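Local coordinates for PTS system, IIA component (Streptococcus pneumoniae serotype 4, PDB 5T3U), which probably carries phosphate as the IIA component of a mannose-family sugar phosphotransferase system associated with fucose utilization, at residues Val13-Asn18 and Leu74-Gly79. Numbering follows the deposited sequence.
Sequences VASHGN and LTDLIG
Asp76 and His16 meet beside two neighbouring parallel strands: the carboxylate atom OD2 of Asp76 accepts a hydrogen bond from the backbone N-H of His16, with N to OD2 at 2.9 Å. The bond is bent, and the N-H comes from above the carboxylate plane, 44° out of it. Asp76 reaches this position with CG lodged between its own backbone N and carbonyl carbon (chi1 49°), which swings the carboxylate across to the neighbouring strand. There Asp76 CG lies 3.5 Å from Ser15 CB, so the acid is packed as well as bonded. The same OD2 sits at the edge of the His16 ring, near its plane, with 3.5 Å between Asp76 OD2 and His16 ND1. Ring and carboxylate planes are only 29° apart, yet this is a close approach, not a hydrogen bond. Further up, Ala14 N donates to Leu74 O over 2.7 Å, almost straight, whereas Asp76 N to Ala14 O is long and weak. On one face of the sheet Val13 CG1 approaches Leu74 CB at 4.4 Å, and helix 104-112 packs over both side chains. Ser15 OG, set between its own N and carbonyl carbon, bonds His16 O and the backbone N of Ala20, leaving CB as the part that meets Asp76. Across the subunit interface, the His16 ring meets Phe30 of the second subunit edge-to-face, and a bound polyethylene glycol, probably from the crystallisation liquor, lies about 5 Å from the His16 side chain. A histidine at the C-terminal end of the first strand of a parallel alpha/beta sheet, with an aspartate just after the adjacent strand, is characteristic of the phosphorylation site of mannose-family IIA domains, consistent with that role for His16 here.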
ATOM      1  N   VAL A  13       2.268   3.587  11.117  1.00 25.20           N
ATOM      2  CA  VAL A  13       2.440   3.052   9.765  1.00 24.53           C
ATOM      3  C   VAL A  13       3.897   3.263   9.449  1.00 25.46           C
ATOM      4  O   VAL A  13       4.365   4.420   9.426  1.00 24.61           O
ATOM      5  CB  VAL A  13       1.627   3.836   8.705  1.00 24.08           C
ATOM      6  CG1 VAL A  13       1.590   3.087   7.404  1.00 23.06           C
ATOM      7  CG2 VAL A  13       0.216   4.121   9.181  1.00 24.77           C
ATOM      8  N   ALA A  14       4.620   2.176   9.189  1.00 25.03           N
ATOM      9  CA  ALA A  14       6.070   2.291   8.985  1.00 25.79           C
ATOM     10  C   ALA A  14       6.536   1.591   7.718  1.00 25.65           C
ATOM     11  O   ALA A  14       6.054   0.533   7.403  1.00 26.25           O
ATOM     12  CB  ALA A  14       6.810   1.722  10.187  1.00 26.26           C
ATOM     13  N   SER A  15       7.502   2.171   7.001  1.00 26.22           N
ATOM     14  CA  SER A  15       8.004   1.533   5.795  1.00 26.44           C
ATOM     15  C   SER A  15       9.402   2.040   5.464  1.00 27.73           C
ATOM     16  O   SER A  15       9.830   3.086   5.965  1.00 28.92           O
ATOM     17  CB  SER A  15       7.073   1.888   4.619  1.00 26.03           C
ATOM     18  OG  SER A  15       7.173   3.272   4.344  1.00 25.35           O
ATOM     19  N   HIS A  16      10.111   1.339   4.589  1.00 28.34           N
ATOM     20  CA  HIS A  16      11.181   2.019   3.825  1.00 29.04           C
ATOM     21  C   HIS A  16      10.523   3.115   2.965  1.00 29.15           C
ATOM     22  O   HIS A  16       9.394   2.946   2.502  1.00 28.20           O
ATOM     23  CB  HIS A  16      11.863   1.039   2.893  1.00 28.83           C
ATOM     24  CG  HIS A  16      12.612  -0.048   3.597  1.00 31.02           C
ATOM     25  ND1 HIS A  16      12.006  -1.212   4.024  1.00 32.87           N
ATOM     26  CD2 HIS A  16      13.928  -0.182   3.884  1.00 30.89           C
ATOM     27  CE1 HIS A  16      12.914  -2.010   4.555  1.00 30.82           C
ATOM     28  NE2 HIS A  16      14.082  -1.397   4.510  1.00 33.65           N
ATOM     29  N   GLY A  17      11.203   4.251   2.805  1.00 28.95           N
ATOM     30  CA  GLY A  17      10.689   5.324   1.965  1.00 28.77           C
ATOM     31  C   GLY A  17       9.342   5.904   2.338  1.00 29.55           C
ATOM     32  O   GLY A  17       8.907   5.819   3.486  1.00 30.28           O
ATOM     33  N   ASN A  18       8.695   6.499   1.328  1.00 29.32           N
ATOM     34  CA  ASN A  18       7.512   7.312   1.456  1.00 28.41           C
ATOM     35  C   ASN A  18       6.183   6.523   1.423  1.00 27.87           C
ATOM     36  O   ASN A  18       5.115   7.126   1.466  1.00 27.89           O
ATOM     37  CB  ASN A  18       7.515   8.372   0.333  1.00 28.83           C
ATOM     38  CG  ASN A  18       8.632   9.415   0.490  1.00 31.40           C
ATOM     39  OD1 ASN A  18       9.187   9.608   1.576  1.00 35.63           O
ATOM     40  ND2 ASN A  18       8.951  10.094  -0.596  1.00 29.86           N
ATOM     41  N   LEU A  74       1.699  -1.114  11.334  1.00 24.69           N
ATOM     42  CA  LEU A  74       1.584  -1.583   9.942  1.00 24.69           C
ATOM     43  C   LEU A  74       2.934  -1.410   9.285  1.00 25.25           C
ATOM     44  O   LEU A  74       3.517  -0.316   9.334  1.00 24.44           O
ATOM     45  CB  LEU A  74       0.528  -0.788   9.182  1.00 24.33           C
ATOM     46  CG  LEU A  74      -0.900  -0.807   9.742  1.00 25.53           C
ATOM     47  CD1 LEU A  74      -1.819  -0.003   8.798  1.00 24.10           C
ATOM     48  CD2 LEU A  74      -1.432  -2.232   9.984  1.00 24.26           C
ATOM     49  N   THR A  75       3.459  -2.489   8.709  1.00 26.05           N
ATOM     50  CA  THR A  75       4.733  -2.388   7.998  1.00 26.50           C
ATOM     51  C   THR A  75       4.574  -2.812   6.524  1.00 27.20           C
ATOM     52  O   THR A  75       3.645  -3.542   6.163  1.00 25.89           O
ATOM     53  CB  THR A  75       5.825  -3.235   8.655  1.00 27.04           C
ATOM     54  OG1 THR A  75       5.457  -4.604   8.527  1.00 26.76           O
ATOM     55  CG2 THR A  75       6.015  -2.845  10.177  1.00 25.81           C
ATOM     56  N   ASP A  76       5.495  -2.336   5.694  1.00 27.60           N
ATOM     57  CA  ASP A  76       5.357  -2.467   4.251  1.00 28.69           C
ATOM     58  C   ASP A  76       5.500  -3.897   3.744  1.00 28.60           C
ATOM     59  O   ASP A  76       4.719  -4.324   2.903  1.00 28.31           O
ATOM     60  CB  ASP A  76       6.274  -1.478   3.492  1.00 27.88           C
ATOM     61  CG  ASP A  76       7.736  -1.476   3.985  1.00 30.62           C
ATOM     62  OD1 ASP A  76       8.062  -2.105   5.027  1.00 32.37           O
ATOM     63  OD2 ASP A  76       8.560  -0.782   3.324  1.00 30.08           O
ATOM     64  N   LEU A  77       6.478  -4.633   4.273  1.00 28.95           N
ATOM     65  CA  LEU A  77       6.661  -6.015   3.882  1.00 29.72           C
ATOM     66  C   LEU A  77       7.483  -6.824   4.916  1.00 30.33           C
ATOM     67  O   LEU A  77       8.292  -6.259   5.663  1.00 30.59           O
ATOM     68  CB  LEU A  77       7.291  -6.072   2.481  1.00 28.97           C
ATOM     69  CG  LEU A  77       8.785  -5.867   2.284  1.00 30.76           C
ATOM     70  CD1 LEU A  77       9.128  -5.942   0.783  1.00 30.49           C
ATOM     71  CD2 LEU A  77       9.323  -4.561   2.877  1.00 30.56           C
ATOM     72  N   ILE A  78       7.269  -8.137   4.947  1.00 30.31           N
ATOM     73  CA  ILE A  78       8.060  -9.036   5.775  1.00 32.15           C
ATOM     74  C   ILE A  78       9.572  -8.965   5.420  1.00 33.00           C
ATOM     75  O   ILE A  78       9.952  -8.854   4.259  1.00 33.27           O
ATOM     76  CB  ILE A  78       7.504 -10.497   5.716  1.00 32.12           C
ATOM     77  CG1 ILE A  78       8.032 -11.367   6.884  1.00 33.09           C
ATOM     78  CG2 ILE A  78       7.800 -11.165   4.357  1.00 32.04           C
ATOM     79  CD1 ILE A  78       7.395 -11.072   8.254  1.00 32.41           C
ATOM     80  N   GLY A  79      10.443  -8.999   6.417  1.00 33.72           N
ATOM     81  CA  GLY A  79      11.885  -9.018   6.113  1.00 33.03           C
ATOM     82  C   GLY A  79      12.408  -7.642   5.733  1.00 33.32           C
ATOM     83  O   GLY A  79      13.578  -7.496   5.459  1.00 34.26           O
TER